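Local coordinates for RING finger protein unkempt homolog (Mus musculus, PDB 5ELK) that binds specific RNA sequences through clustered CCCH zinc fingers, represses translation and controls the early morphology of cortical neurons in the developing embryo, at residues S38-R43 with Y78-E84. Sequence-based numbering, arbitrary orientation.
With ZN (zinc ion), chain D; nucleotides of chain B.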
ATOM      1  N   SER A  38       2.159  -6.440  10.906  1.00 53.58           N
ATOM      2  CA  SER A  38       2.363  -5.024  11.194  1.00 52.52           C
ATOM      3  C   SER A  38       3.066  -4.348  10.035  1.00 41.08           C
ATOM      4  O   SER A  38       2.785  -3.192   9.719  1.00 45.81           O
ATOM      5  CB  SER A  38       3.186  -4.852  12.477  1.00 65.81           C
ATOM      6  OG  SER A  38       4.461  -5.456  12.353  1.00 70.82           O
ATOM      7  N   LYS A  39       3.980  -5.083   9.404  1.00 43.97           N
ATOM      8  CA  LYS A  39       4.773  -4.568   8.285  1.00 49.06           C
ATOM      9  C   LYS A  39       3.991  -4.514   6.963  1.00 45.99           C
ATOM     10  O   LYS A  39       4.480  -3.993   5.959  1.00 42.12           O
ATOM     11  CB  LYS A  39       6.051  -5.404   8.127  1.00 52.83           C
ATOM     12  CG  LYS A  39       7.118  -5.077   9.165  1.00 55.73           C
ATOM     13  CD  LYS A  39       8.158  -6.184   9.316  1.00 60.96           C
ATOM     14  CE  LYS A  39       9.384  -5.964   8.439  1.00 66.93           C
ATOM     15  NZ  LYS A  39       9.124  -6.287   7.010  1.00 72.80           N
ATOM     16  N   ASP A  40       2.767  -5.029   6.995  1.00 49.01           N
ATOM     17  CA  ASP A  40       1.876  -5.114   5.836  1.00 46.25           C
ATOM     18  C   ASP A  40       0.739  -4.114   6.036  1.00 47.98           C
ATOM     19  O   ASP A  40      -0.004  -3.778   5.106  1.00 48.13           O
ATOM     20  CB  ASP A  40       1.310  -6.541   5.781  1.00 54.94           C
ATOM     21  CG  ASP A  40       0.635  -6.864   4.476  1.00 56.92           C
ATOM     22  OD1 ASP A  40       1.077  -6.360   3.428  1.00 69.01           O
ATOM     23  OD2 ASP A  40      -0.337  -7.648   4.497  1.00 56.96           O
ATOM     24  N   ARG A  41       0.620  -3.630   7.267  1.00 48.70           N
ATOM     25  CA  ARG A  41      -0.511  -2.819   7.673  1.00 44.23           C
ATOM     26  C   ARG A  41      -0.425  -1.416   7.105  1.00 39.38           C
ATOM     27  O   ARG A  41       0.657  -0.899   6.826  1.00 40.59           O
ATOM     28  CB  ARG A  41      -0.577  -2.757   9.197  1.00 50.56           C
ATOM     29  CG  ARG A  41      -1.735  -1.954   9.738  1.00 53.28           C
ATOM     30  CD  ARG A  41      -1.916  -2.215  11.215  1.00 59.58           C
ATOM     31  NE  ARG A  41      -1.889  -0.982  11.991  1.00 60.35           N
ATOM     32  CZ  ARG A  41      -2.941  -0.190  12.168  1.00 61.67           C
ATOM     33  NH1 ARG A  41      -4.111  -0.493  11.616  1.00 65.55           N
ATOM     34  NH2 ARG A  41      -2.823   0.909  12.894  1.00 57.73           N
ATOM     35  N   ARG A  42      -1.588  -0.804   6.951  1.00 36.26           N
ATOM     36  CA  ARG A  42      -1.689   0.544   6.426  1.00 39.80           C
ATOM     37  C   ARG A  42      -2.744   1.320   7.206  1.00 42.45           C
ATOM     38  O   ARG A  42      -3.902   0.912   7.277  1.00 48.02           O
ATOM     39  CB  ARG A  42      -2.056   0.487   4.936  1.00 43.55           C
ATOM     40  CG  ARG A  42      -2.400   1.810   4.312  1.00 41.32           C
ATOM     41  CD  ARG A  42      -2.206   1.754   2.810  1.00 39.63           C
ATOM     42  NE  ARG A  42      -2.560   3.007   2.150  1.00 33.70           N
ATOM     43  CZ  ARG A  42      -3.771   3.291   1.682  1.00 34.62           C
ATOM     44  NH1 ARG A  42      -4.755   2.413   1.803  1.00 37.03           N
ATOM     45  NH2 ARG A  42      -3.999   4.451   1.086  1.00 33.45           N
ATOM     46  N   ARG A  43      -2.343   2.432   7.807  1.00 40.85           N
ATOM     47  CA  ARG A  43      -3.310   3.339   8.403  1.00 39.73           C
ATOM     48  C   ARG A  43      -4.076   4.032   7.284  1.00 43.91           C
ATOM     49  O   ARG A  43      -3.484   4.544   6.332  1.00 46.76           O
ATOM     50  CB  ARG A  43      -2.611   4.361   9.295  1.00 40.04           C
ATOM     51  CG  ARG A  43      -1.906   3.736  10.492  1.00 39.36           C
ATOM     52  CD  ARG A  43      -0.934   4.707  11.139  1.00 36.29           C
ATOM     53  NE  ARG A  43       0.210   4.979  10.275  1.00 39.48           N
ATOM     54  CZ  ARG A  43       1.083   5.962  10.468  1.00 32.05           C
ATOM     55  NH1 ARG A  43       0.953   6.782  11.495  1.00 38.19           N
ATOM     56  NH2 ARG A  43       2.085   6.129   9.625  1.00 35.43           N
ATOM     57  N   TYR A  78       4.605  10.247   9.585  1.00 35.79           N
ATOM     58  CA  TYR A  78       5.494   9.664   8.599  1.00 28.37           C
ATOM     59  C   TYR A  78       4.998   8.261   8.307  1.00 32.67           C
ATOM     60  O   TYR A  78       4.275   7.688   9.119  1.00 31.54           O
ATOM     61  CB  TYR A  78       6.913   9.606   9.157  1.00 40.27           C
ATOM     62  CG  TYR A  78       7.579  10.956   9.305  1.00 39.69           C
ATOM     63  CD1 TYR A  78       7.361  11.754  10.425  1.00 30.60           C
ATOM     64  CD2 TYR A  78       8.437  11.431   8.326  1.00 43.34           C
ATOM     65  CE1 TYR A  78       7.977  12.984  10.553  1.00 31.38           C
ATOM     66  CE2 TYR A  78       9.060  12.658   8.455  1.00 42.95           C
ATOM     67  CZ  TYR A  78       8.824  13.428   9.569  1.00 36.81           C
ATOM     68  OH  TYR A  78       9.437  14.651   9.695  1.00 33.85           O
ATOM     69  N   CYS A  79       5.400   7.698   7.172  1.00 27.10           N
ATOM     70  CA  CYS A  79       4.991   6.343   6.823  1.00 33.88           C
ATOM     71  C   CYS A  79       5.719   5.301   7.666  1.00 33.30           C
ATOM     72  O   CYS A  79       6.898   5.446   7.947  1.00 38.62           O
ATOM     73  CB  CYS A  79       5.244   6.073   5.341  1.00 33.09           C
ATOM     74  SG  CYS A  79       4.198   7.045   4.241  1.00 38.84           S
ATOM     75  N   HIS A  80       4.995   4.250   8.046  1.00 38.80           N
ATOM     76  CA  HIS A  80       5.516   3.182   8.895  1.00 39.08           C
ATOM     77  C   HIS A  80       5.641   1.846   8.163  1.00 32.92           C
ATOM     78  O   HIS A  80       6.202   0.890   8.700  1.00 36.84           O
ATOM     79  CB  HIS A  80       4.618   3.003  10.124  1.00 38.24           C
ATOM     80  CG  HIS A  80       4.938   3.933  11.253  1.00 41.76           C
ATOM     81  ND1 HIS A  80       4.181   4.004  12.399  1.00 43.45           N
ATOM     82  CD2 HIS A  80       5.941   4.835  11.409  1.00 38.07           C
ATOM     83  CE1 HIS A  80       4.691   4.914  13.209  1.00 40.77           C
ATOM     84  NE2 HIS A  80       5.758   5.432  12.633  1.00 38.56           N
ATOM     85  N   THR A  81       5.109   1.774   6.950  1.00 32.83           N
ATOM     86  CA  THR A  81       5.279   0.590   6.112  1.00 31.34           C
ATOM     87  C   THR A  81       5.359   0.980   4.654  1.00 31.83           C
ATOM     88  O   THR A  81       4.904   2.052   4.252  1.00 35.00           O
ATOM     89  CB  THR A  81       4.118  -0.394   6.239  1.00 36.60           C
ATOM     90  OG1 THR A  81       2.941   0.181   5.658  1.00 42.78           O
ATOM     91  CG2 THR A  81       3.848  -0.738   7.682  1.00 33.09           C
ATOM     92  N   ARG A  82       5.940   0.086   3.866  1.00 34.62           N
ATOM     93  CA  ARG A  82       6.151   0.325   2.456  1.00 31.39           C
ATOM     94  C   ARG A  82       4.789   0.477   1.802  1.00 34.63           C
ATOM     95  O   ARG A  82       4.594   1.284   0.884  1.00 38.07           O
ATOM     96  CB  ARG A  82       6.911  -0.850   1.847  1.00 36.56           C
ATOM     97  CG  ARG A  82       7.003  -0.835   0.326  1.00 34.52           C
ATOM     98  CD  ARG A  82       7.748  -2.061  -0.177  1.00 31.88           C
ATOM     99  NE  ARG A  82       9.170  -2.015   0.164  1.00 42.02           N
ATOM    100  CZ  ARG A  82       9.807  -2.914   0.914  1.00 52.31           C
ATOM    101  NH1 ARG A  82       9.176  -3.970   1.421  1.00 54.45           N
ATOM    102  NH2 ARG A  82      11.099  -2.758   1.159  1.00 57.89           N
ATOM    103  N   THR A  83       3.830  -0.288   2.301  1.00 28.29           N
ATOM    104  CA  THR A  83       2.486  -0.188   1.779  1.00 38.76           C
ATOM    105  C   THR A  83       1.903   1.198   2.016  1.00 38.99           C
ATOM    106  O   THR A  83       1.221   1.743   1.143  1.00 35.47           O
ATOM    107  CB  THR A  83       1.569  -1.235   2.393  1.00 39.44           C
ATOM    108  OG1 THR A  83       2.167  -2.525   2.232  1.00 37.19           O
ATOM    109  CG2 THR A  83       0.216  -1.206   1.703  1.00 49.77           C
ATOM    110  N   GLU A  84       2.166   1.766   3.190  1.00 34.31           N
ATOM    111  CA  GLU A  84       1.653   3.092   3.510  1.00 34.43           C
ATOM    112  C   GLU A  84       2.222   4.136   2.575  1.00 32.91           C
ATOM    113  O   GLU A  84       1.571   5.128   2.254  1.00 28.37           O
ATOM    114  CB  GLU A  84       1.973   3.474   4.950  1.00 38.79           C
ATOM    115  CG  GLU A  84       0.993   2.895   5.933  1.00 44.47           C
ATOM    116  CD  GLU A  84       0.990   3.611   7.257  1.00 40.46           C
ATOM    117  OE1 GLU A  84       2.006   4.246   7.615  1.00 37.88           O
ATOM    118  OE2 GLU A  84      -0.051   3.552   7.933  1.00 39.81           O
TER
HETATM  119 ZN    ZN D 402       7.019   6.943  13.228  1.00 51.14          ZN
ATOM    120  P     G B   5      10.426  -4.852  -4.891  1.00 50.04           P
ATOM    121  OP1   G B   5      11.659  -4.436  -4.167  1.00 61.42           O
ATOM    122  OP2   G B   5      10.531  -5.890  -5.951  1.00 52.90           O
ATOM    123  O5'   G B   5       9.323  -5.380  -3.868  1.00 51.51           O
ATOM    124  C5'   G B   5       9.273  -4.903  -2.529  1.00 49.75           C
ATOM    125  C4'   G B   5       7.945  -5.212  -1.881  1.00 51.71           C
ATOM    126  O4'   G B   5       6.941  -4.288  -2.383  1.00 48.57           O
ATOM    127  C3'   G B   5       7.397  -6.621  -2.131  1.00 57.13           C
ATOM    128  O3'   G B   5       6.720  -7.090  -0.964  1.00 62.99           O
ATOM    129  C2'   G B   5       6.383  -6.397  -3.249  1.00 54.55           C
ATOM    130  O2'   G B   5       5.342  -7.355  -3.301  1.00 56.73           O
ATOM    131  C1'   G B   5       5.846  -5.009  -2.908  1.00 52.89           C
ATOM    132  N9    G B   5       5.323  -4.272  -4.064  1.00 49.96           N
ATOM    133  C8    G B   5       6.042  -3.797  -5.137  1.00 42.66           C
ATOM    134  N7    G B   5       5.298  -3.178  -6.007  1.00 35.68           N
ATOM    135  C5    G B   5       4.013  -3.251  -5.486  1.00 37.31           C
ATOM    136  C6    G B   5       2.784  -2.754  -5.995  1.00 31.85           C
ATOM    137  O6    G B   5       2.583  -2.137  -7.040  1.00 35.06           O
ATOM    138  N1    G B   5       1.716  -3.045  -5.158  1.00 29.74           N
ATOM    139  C2    G B   5       1.824  -3.722  -3.966  1.00 40.67           C
ATOM    140  N2    G B   5       0.678  -3.900  -3.292  1.00 38.65           N
ATOM    141  N3    G B   5       2.963  -4.190  -3.475  1.00 39.38           N
ATOM    142  C4    G B   5       4.010  -3.919  -4.282  1.00 41.92           C
TER
HETATM  143  O   HOH W   1       4.465  -3.284   3.380  1.00 33.78           O
HETATM  144  O   HOH W   2       6.801  -2.438   6.037  1.00 35.41           O
HETATM  145  O   HOH W   3      -0.912   5.435   2.509  1.00 23.77           O
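A bend at chi3 (-69°) in the otherwise stretched chain of Arg43, and a Glu84 side chain extended beyond CG, lay guanidinium and carboxylate side by side, nearly coplanar. The grip is side-on: NE of Arg43 reaches OE2 of Glu84 at 2.8 Å, on its syn lone pair, while NH2 meets OE1. Arg43 N also donates to the anti lone pair of Glu84 OE2 at 2.6 Å, and His80 N reaches OE1 from its anti side, somewhat out of plane. Arg43 NH2 also donates to Tyr78 O (2.7 Å), and NH1 to the carbonyls of Asp74 and Cys76. One face of the guanidinium lies on the imidazole of His80, planes 9° apart; NE2 of that ring binds zinc with Cys55, Cys70 and Cys76. Thr81 OG1 donates to Arg41 O (2.8 Å) and, as N-cap, accepts from Glu84 N. Replacing Glu84 with alanine would probably leave Arg43 without its countercharge and the backbone N-H groups of Arg43 and His80 without acceptors. With four donors on two oxygens, the buried carboxylate is probably held as the anion, fastening residues 38-43, just beyond zinc ligand His36 of one CCCH finger, to the zinc-ligand loop and helix of the next.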